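Local coordinates for iron-sulfur cluster co-chaperone protein HscB (Homo sapiens, PDB 3BVO), which acts as a co-chaperone in mitochondrial iron-sulfur cluster assembly, interacting with the scaffold ISCU and the chaperone HSPA9 to form an iron-sulfur transfer complex, at residues A[122-127]-A[190-195]; A[43-48]-A[110-115]; A[47-52]-A[94-99]. All coordinates share one frame; numbering follows the deposited sequence.

Contact 1. Residues A[122-127]-A[190-195]; sequences PERTDY and MRYFSN
The loop joining helix 106-116 to helix 131-146 is held here against helix 180-203, with Arg124 and Asp126 closing on two parts of Tyr192. A hydrogen bond of 3.0 Å runs from Tyr192 OH to Asp126 OD2 and uses the anti lone pair of the carboxylate, the one turned away from the other oxygen. The carboxylate meets the tyrosine at its edge, near the ring plane, and the two side chains cross at about a right angle.

Arg124 comes instead over a face of that ring. Its CG lies 4.3 Å from the centroid of the Tyr192 ring, 23° off the normal, a CH-pi contact. From CG the chain runs extended to NE, which stands 3.5 Å above the Tyr192 ring plane, offset toward the rim. The guanidinium plane is inclined by 46° to the ring, so this is not a flat stack. Tyr192 CE1 lies over one face of the Arg124 guanidinium and Asn195 OD1 over the other; OD1 is 3.2 Å from Arg124 NE, at an angle too poor for a hydrogen bond.

Arg191 turns one guanidinium face to the backbone, with Arg124 N 3.9 Å above its centre. There the loop makes an inverse gamma turn centred on Glu123. Tyr192 also packs edge-to-face with Phe133 and touches Ile137, both on helix 131-146, and one ring meets both the loop and that helix.

An alanine in place of Tyr192 would probably leave Asp126 OD2 without this donor and Arg124 without the ring face it lies over. The chemistry is mixed: a directional bond holds the tyrosine hydroxyl, while Arg124 meets the ring by packing, and the like charge of Arg191, its NE 6.1 Å from Arg124 NE, would probably disfavour closer approach.

Contact 2. Residues A[43-48]-A[110-115]; sequences RDYFSL and GLYLLK
Asp44, Tyr45 and Phe46, at the start of the short first helix of the J domain, meet Tyr112 and Leu113 of helix 106-116. Arg43, which precedes them, points away from that helix, and its guanidinium forms a salt bridge with Asp26.

Asp44 is the N-cap. Its CB touches Tyr112 OH at 3.5 Å, while its carboxylate turns to other partners: OD1 accepts from Ser47 N in the capping bond, and OD2 pairs with Arg53 in a salt bridge.

Tyr45 carries the centre of the contact. Its backbone N donates to Tyr112 OH over 3.1 Å with an N-H...acceptor angle of 158°, so the phenol oxygen takes up an amide of the first helical turn. The two tyrosine rings form an offset stack, centroids 4.6 Å apart and planes inclined by 29°. Tyr45 CD2 lies over one face of the Tyr112 ring, offset toward its rim, with Tyr112 CZ 3.4 Å away. Tyr112 CG is anti to its own backbone N (chi1 -177°), at the root of the ring that meets Tyr45.

Phe46 supplies the apolar flank. Its CE2 meets the edge of the Tyr112 ring at CD2, 3.8 Å away, and reaches Leu113 CD1 at 3.5 Å. Leu103 and Leu116 touch the same phenylalanine.

Ser47 lies beyond the interface and is gripped side-on by two nitrogens of Arg43, NE giving a bond of 2.8 Å to Ser47 OG and NH1 one to Ser47 O.

Contact 3. Residues A[47-52]-A[94-99]; sequences SLMDCN and TLVNDA
Leu48 and Met49, at the end of the short helix 45-48, pack on Val96 and Ala99 of helix 83-104, and side chain to side chain the contact is apolar. Leu48 uses a single methyl, CD2, which lies 4.0 Å from Ala99 CB and 4.3 Å from Leu95 CB. Met49, built as selenomethionine, bends at chi2 and chi3 and applies its terminal methyl: CE lies 3.7 Å from Val96 CG1 and likewise 3.7 Å from Ala99 CB. The same CE also lies against the backbone, at Val96 O. Ala99 CB is thus met by both residues, and its small size is consistent with the 7.0 Å between Met49 CA and Ala99 CA.

Backbone bonds end the helix directly after Leu48. Asp50, with positive phi (53°), is the C-prime residue of a Schellman motif, in which Asp50 N donates to Ser47 O over 2.8 Å and Cys51 N pairs with Phe46 O.

The contact is buried in the J domain. Leu62 of helix 59-73 touches Met49, and Tyr66 of that helix touches Val96, so the helix end meets both long helices, which also touch each other.

Contacts 2 and 3 share Ser47 and Leu48, and their centres are 8 Å apart. Helix 45-48 thereby touches both helix 83-104 and helix 106-116, which follow each other in the chain. The two contacts also meet directly: Phe46 O and Cys51 N are 2.8 Å apart, a probable hydrogen bond, and Tyr45 CD1 packs on Ala99 CB at 3.3 Å. Contact 1 touches neither; its nearest atoms are about 5 Å from contact 2 and about 15 Å from contact 3. Its loop follows helix 106-116, which itself packs on helix 180-203 through Leu111 and Leu114. All three lie away from the zinc ion held by Cys13, Cys16, Cys30 and Cys33.

Contact 1. Residues A[122-127]-A[190-195]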
# COMPACT_ATOMS: atom_id res chain seq x y z
N PRO A 122 -6.02 14.43 -4.48
CA PRO A 122 -5.65 15.09 -5.73
C PRO A 122 -4.20 14.77 -6.06
O PRO A 122 -3.39 14.57 -5.15
CB PRO A 122 -5.81 16.58 -5.41
CG PRO A 122 -6.51 16.65 -4.08
CD PRO A 122 -6.14 15.40 -3.38
N GLU A 123 -3.87 14.72 -7.35
CA GLU A 123 -2.56 14.22 -7.77
C GLU A 123 -1.43 15.22 -7.51
O GLU A 123 -1.01 15.97 -8.40
CB GLU A 123 -2.60 13.78 -9.24
CG GLU A 123 -1.59 12.69 -9.57
CD GLU A 123 -1.87 12.04 -10.92
OE1 GLU A 123 -3.05 11.63 -11.19
OE2 GLU A 123 -0.88 11.93 -11.71
N ARG A 124 -0.95 15.20 -6.26
CA ARG A 124 0.18 16.01 -5.80
C ARG A 124 -0.01 17.50 -6.12
O ARG A 124 0.92 18.18 -6.55
CB ARG A 124 1.49 15.47 -6.40
CG ARG A 124 2.77 15.76 -5.62
CD ARG A 124 3.96 15.06 -6.26
NE ARG A 124 5.22 15.75 -6.03
CZ ARG A 124 5.82 16.55 -6.91
NH1 ARG A 124 6.98 17.13 -6.60
NH2 ARG A 124 5.29 16.78 -8.10
N THR A 125 -1.24 17.99 -5.91
CA THR A 125 -1.59 19.36 -6.27
C THR A 125 -0.68 20.36 -5.58
O THR A 125 -0.74 20.55 -4.36
CB THR A 125 -3.07 19.71 -5.97
OG1 THR A 125 -3.92 18.68 -6.49
CG2 THR A 125 -3.45 21.04 -6.63
N ASP A 126 0.16 20.98 -6.39
CA ASP A 126 1.24 21.85 -5.94
C ASP A 126 0.73 23.13 -5.29
O ASP A 126 1.43 23.75 -4.50
CB ASP A 126 2.14 22.17 -7.13
CG ASP A 126 3.52 22.62 -6.72
OD1 ASP A 126 4.06 23.52 -7.38
OD2 ASP A 126 4.07 22.06 -5.74
N TYR A 127 -0.50 23.52 -5.62
CA TYR A 127 -1.05 24.78 -5.14
C TYR A 127 -1.74 24.71 -3.78
O TYR A 127 -1.60 25.63 -2.97
CB TYR A 127 -2.01 25.37 -6.18
CG TYR A 127 -1.39 26.49 -6.98
CD1 TYR A 127 -0.69 26.22 -8.15
CD2 TYR A 127 -1.48 27.81 -6.55
CE1 TYR A 127 -0.11 27.24 -8.89
CE2 TYR A 127 -0.90 28.84 -7.28
CZ TYR A 127 -0.22 28.55 -8.45
OH TYR A 127 0.35 29.57 -9.17
N MSE A 190 4.45 13.56 2.52
CA MSE A 190 5.31 12.40 2.39
C MSE A 190 5.50 12.02 0.93
O MSE A 190 6.54 11.45 0.56
CB MSE A 190 4.77 11.23 3.18
CG MSE A 190 4.94 11.39 4.67
SE MSE A 190 3.97 9.97 5.62
CE MSE A 190 4.56 8.40 4.57
N ARG A 191 4.52 12.35 0.10
CA ARG A 191 4.66 12.07 -1.31
C ARG A 191 5.86 12.85 -1.90
O ARG A 191 6.67 12.27 -2.64
CB ARG A 191 3.36 12.34 -2.08
CG ARG A 191 3.15 11.34 -3.20
CD ARG A 191 2.06 11.75 -4.17
NE ARG A 191 0.91 12.29 -3.47
CZ ARG A 191 -0.36 12.13 -3.84
NH1 ARG A 191 -1.32 12.69 -3.11
NH2 ARG A 191 -0.67 11.41 -4.91
N TYR A 192 5.97 14.13 -1.55
CA TYR A 192 7.11 14.95 -1.96
C TYR A 192 8.44 14.32 -1.60
O TYR A 192 9.28 14.08 -2.47
CB TYR A 192 7.03 16.36 -1.38
CG TYR A 192 6.05 17.22 -2.14
CD1 TYR A 192 6.43 17.88 -3.32
CD2 TYR A 192 4.73 17.37 -1.69
CE1 TYR A 192 5.52 18.68 -4.03
CE2 TYR A 192 3.82 18.16 -2.39
CZ TYR A 192 4.21 18.80 -3.55
OH TYR A 192 3.30 19.58 -4.24
N PHE A 193 8.62 14.01 -0.33
CA PHE A 193 9.89 13.48 0.11
C PHE A 193 10.24 12.15 -0.51
O PHE A 193 11.42 11.89 -0.73
CB PHE A 193 9.99 13.48 1.63
CG PHE A 193 10.24 14.85 2.21
CD1 PHE A 193 9.29 15.86 2.06
CD2 PHE A 193 11.41 15.13 2.87
CE1 PHE A 193 9.51 17.14 2.57
CE2 PHE A 193 11.64 16.41 3.39
CZ PHE A 193 10.69 17.41 3.23
N SER A 194 9.25 11.32 -0.85
CA SER A 194 9.51 10.06 -1.57
C SER A 194 10.16 10.31 -2.91
O SER A 194 11.17 9.69 -3.24
CB SER A 194 8.23 9.28 -1.79
OG SER A 194 7.77 8.81 -0.55
N ASN A 195 9.58 11.21 -3.70
CA ASN A 195 10.21 11.66 -4.92
C ASN A 195 11.67 12.09 -4.68
O ASN A 195 12.59 11.58 -5.30
CB ASN A 195 9.41 12.79 -5.56
CG ASN A 195 8.06 12.33 -6.06
OD1 ASN A 195 7.11 13.11 -6.12
ND2 ASN A 195 7.97 11.05 -6.41

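Contact 2. Residues A[43-48]-A[110-115]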
# COMPACT_ATOMS: atom_id res chain seq x y z
N ARG A 43 -14.10 -6.85 -0.64
CA ARG A 43 -13.12 -7.14 0.41
C ARG A 43 -11.94 -6.20 0.32
O ARG A 43 -11.24 -6.17 -0.70
CB ARG A 43 -12.64 -8.58 0.29
CG ARG A 43 -11.76 -9.00 1.44
CD ARG A 43 -11.57 -10.51 1.50
NE ARG A 43 -10.85 -10.89 2.71
CZ ARG A 43 -10.47 -12.13 3.01
NH1 ARG A 43 -9.80 -12.36 4.14
NH2 ARG A 43 -10.74 -13.13 2.18
N ASP A 44 -11.71 -5.43 1.39
CA ASP A 44 -10.60 -4.49 1.40
C ASP A 44 -9.27 -5.23 1.60
O ASP A 44 -9.25 -6.43 1.92
CB ASP A 44 -10.82 -3.38 2.45
CG ASP A 44 -10.45 -3.82 3.88
OD1 ASP A 44 -9.35 -4.38 4.09
OD2 ASP A 44 -11.26 -3.55 4.81
N TYR A 45 -8.16 -4.51 1.42
CA TYR A 45 -6.84 -5.10 1.54
C TYR A 45 -6.47 -5.55 2.97
O TYR A 45 -5.81 -6.57 3.14
CB TYR A 45 -5.79 -4.14 0.99
CG TYR A 45 -5.77 -3.97 -0.52
CD1 TYR A 45 -6.26 -4.96 -1.38
CD2 TYR A 45 -5.21 -2.83 -1.09
CE1 TYR A 45 -6.21 -4.80 -2.74
CE2 TYR A 45 -5.16 -2.66 -2.44
CZ TYR A 45 -5.66 -3.64 -3.27
OH TYR A 45 -5.60 -3.45 -4.63
N PHE A 46 -6.88 -4.80 3.98
CA PHE A 46 -6.56 -5.17 5.35
C PHE A 46 -7.19 -6.51 5.71
O PHE A 46 -6.60 -7.33 6.42
CB PHE A 46 -6.99 -4.08 6.32
CG PHE A 46 -6.18 -2.82 6.20
CD1 PHE A 46 -4.92 -2.73 6.80
CD2 PHE A 46 -6.66 -1.73 5.47
CE1 PHE A 46 -4.16 -1.58 6.68
CE2 PHE A 46 -5.90 -0.58 5.35
CZ PHE A 46 -4.65 -0.51 5.94
N SER A 47 -8.40 -6.72 5.21
CA SER A 47 -9.13 -7.95 5.43
C SER A 47 -8.43 -9.09 4.71
O SER A 47 -8.17 -10.15 5.30
CB SER A 47 -10.57 -7.82 4.95
OG SER A 47 -11.18 -9.09 4.82
N LEU A 48 -8.11 -8.85 3.44
CA LEU A 48 -7.47 -9.87 2.61
C LEU A 48 -6.12 -10.24 3.18
O LEU A 48 -5.69 -11.36 3.05
CB LEU A 48 -7.32 -9.40 1.16
CG LEU A 48 -6.63 -10.33 0.15
CD1 LEU A 48 -7.42 -11.59 -0.07
CD2 LEU A 48 -6.41 -9.65 -1.17
N GLY A 110 -0.92 4.51 4.09
CA GLY A 110 -1.59 5.77 4.41
C GLY A 110 -2.65 6.18 3.37
O GLY A 110 -3.82 6.41 3.71
N LEU A 111 -2.26 6.27 2.10
CA LEU A 111 -3.20 6.70 1.08
C LEU A 111 -4.37 5.75 0.92
O LEU A 111 -5.50 6.19 0.69
CB LEU A 111 -2.51 6.91 -0.25
CG LEU A 111 -1.46 8.01 -0.22
CD1 LEU A 111 -0.63 8.01 -1.50
CD2 LEU A 111 -2.11 9.37 0.06
N TYR A 112 -4.11 4.45 1.04
CA TYR A 112 -5.17 3.45 0.93
C TYR A 112 -6.11 3.54 2.11
O TYR A 112 -7.32 3.40 1.98
CB TYR A 112 -4.62 2.04 0.80
CG TYR A 112 -5.71 1.00 0.61
CD1 TYR A 112 -6.48 0.98 -0.57
CD2 TYR A 112 -5.98 0.05 1.59
CE1 TYR A 112 -7.46 0.04 -0.75
CE2 TYR A 112 -6.99 -0.89 1.43
CZ TYR A 112 -7.72 -0.89 0.25
OH TYR A 112 -8.71 -1.82 0.06
N LEU A 113 -5.53 3.80 3.27
CA LEU A 113 -6.33 3.93 4.47
C LEU A 113 -7.34 5.09 4.36
O LEU A 113 -8.45 4.99 4.89
CB LEU A 113 -5.42 4.10 5.68
CG LEU A 113 -6.01 3.81 7.05
CD1 LEU A 113 -6.47 2.39 7.13
CD2 LEU A 113 -4.95 4.06 8.07
N LEU A 114 -6.95 6.15 3.65
CA LEU A 114 -7.81 7.30 3.42
C LEU A 114 -8.94 6.99 2.44
O LEU A 114 -10.06 7.50 2.58
CB LEU A 114 -7.01 8.45 2.83
CG LEU A 114 -5.97 9.21 3.64
CD1 LEU A 114 -5.36 10.26 2.74
CD2 LEU A 114 -6.63 9.86 4.83
N LYS A 115 -8.65 6.17 1.43
CA LYS A 115 -9.67 5.86 0.44
C LYS A 115 -10.86 5.17 1.09
O LYS A 115 -12.00 5.59 0.88
CB LYS A 115 -9.11 5.02 -0.72
CG LYS A 115 -8.70 5.86 -1.90
CD LYS A 115 -8.01 5.06 -3.00
CE LYS A 115 -6.51 4.92 -2.73
NZ LYS A 115 -5.75 4.26 -3.84

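Contact 3. Residues A[47-52]-A[94-99]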
# COMPACT_ATOMS: atom_id res chain seq x y z
N SER A 47 -8.40 -6.72 5.21
CA SER A 47 -9.13 -7.95 5.43
C SER A 47 -8.43 -9.09 4.71
O SER A 47 -8.17 -10.15 5.30
CB SER A 47 -10.57 -7.82 4.95
OG SER A 47 -11.18 -9.09 4.82
N LEU A 48 -8.11 -8.85 3.44
CA LEU A 48 -7.47 -9.87 2.61
C LEU A 48 -6.12 -10.24 3.18
O LEU A 48 -5.69 -11.36 3.05
CB LEU A 48 -7.32 -9.40 1.16
CG LEU A 48 -6.63 -10.33 0.15
CD1 LEU A 48 -7.42 -11.59 -0.07
CD2 LEU A 48 -6.41 -9.65 -1.17
N MSE A 49 -5.46 -9.30 3.84
CA MSE A 49 -4.17 -9.57 4.42
C MSE A 49 -4.29 -9.94 5.88
O MSE A 49 -3.29 -10.06 6.58
CB MSE A 49 -3.23 -8.39 4.22
CG MSE A 49 -2.76 -8.26 2.76
SE MSE A 49 -1.66 -9.80 2.20
CE MSE A 49 -2.46 -10.08 0.46
N ASP A 50 -5.54 -10.12 6.32
CA ASP A 50 -5.88 -10.54 7.68
C ASP A 50 -5.26 -9.68 8.78
O ASP A 50 -4.49 -10.18 9.60
CB ASP A 50 -5.52 -12.01 7.89
CG ASP A 50 -6.04 -12.54 9.19
OD1 ASP A 50 -7.23 -12.29 9.49
OD2 ASP A 50 -5.26 -13.19 9.93
N CYS A 51 -5.61 -8.40 8.80
CA CYS A 51 -5.20 -7.49 9.89
C CYS A 51 -6.16 -6.30 10.01
O CYS A 51 -6.97 -6.06 9.11
CB CYS A 51 -3.74 -7.05 9.71
SG CYS A 51 -3.35 -6.36 8.07
N ASN A 52 -6.08 -5.56 11.11
CA ASN A 52 -7.00 -4.44 11.33
C ASN A 52 -6.74 -3.24 10.42
O ASN A 52 -5.58 -2.93 10.10
CB ASN A 52 -6.92 -3.95 12.78
CG ASN A 52 -6.90 -5.09 13.78
OD1 ASN A 52 -7.40 -6.19 13.50
ND2 ASN A 52 -6.34 -4.83 14.97
N THR A 94 -3.26 -11.73 -8.53
CA THR A 94 -3.11 -10.30 -8.77
C THR A 94 -3.55 -9.48 -7.58
O THR A 94 -2.80 -8.60 -7.14
CB THR A 94 -3.89 -9.83 -10.03
OG1 THR A 94 -3.61 -10.69 -11.14
CG2 THR A 94 -3.52 -8.39 -10.39
N LEU A 95 -4.75 -9.74 -7.05
CA LEU A 95 -5.25 -8.95 -5.91
C LEU A 95 -4.30 -9.12 -4.74
O LEU A 95 -3.90 -8.14 -4.12
CB LEU A 95 -6.67 -9.35 -5.48
CG LEU A 95 -7.87 -9.20 -6.42
CD1 LEU A 95 -9.01 -10.06 -5.90
CD2 LEU A 95 -8.32 -7.76 -6.58
N VAL A 96 -3.92 -10.36 -4.47
CA VAL A 96 -3.02 -10.66 -3.36
C VAL A 96 -1.75 -9.81 -3.47
O VAL A 96 -1.32 -9.19 -2.50
CB VAL A 96 -2.68 -12.15 -3.30
CG1 VAL A 96 -1.62 -12.42 -2.24
CG2 VAL A 96 -3.93 -12.96 -3.00
N ASN A 97 -1.19 -9.75 -4.67
CA ASN A 97 -0.04 -8.89 -4.92
C ASN A 97 -0.32 -7.44 -4.61
O ASN A 97 0.48 -6.79 -3.94
CB ASN A 97 0.45 -9.02 -6.37
CG ASN A 97 1.11 -10.35 -6.64
OD1 ASN A 97 1.63 -11.01 -5.73
ND2 ASN A 97 1.11 -10.75 -7.90
N ASP A 98 -1.45 -6.92 -5.10
CA ASP A 98 -1.79 -5.52 -4.89
C ASP A 98 -1.80 -5.20 -3.41
O ASP A 98 -0.97 -4.44 -2.93
CB ASP A 98 -3.14 -5.17 -5.50
CG ASP A 98 -3.11 -5.15 -7.01
OD1 ASP A 98 -2.02 -5.00 -7.60
OD2 ASP A 98 -4.21 -5.27 -7.60
N ALA A 99 -2.75 -5.81 -2.70
CA ALA A 99 -2.82 -5.70 -1.25
C ALA A 99 -1.41 -5.72 -0.62
O ALA A 99 -0.99 -4.77 0.05
CB ALA A 99 -3.68 -6.82 -0.70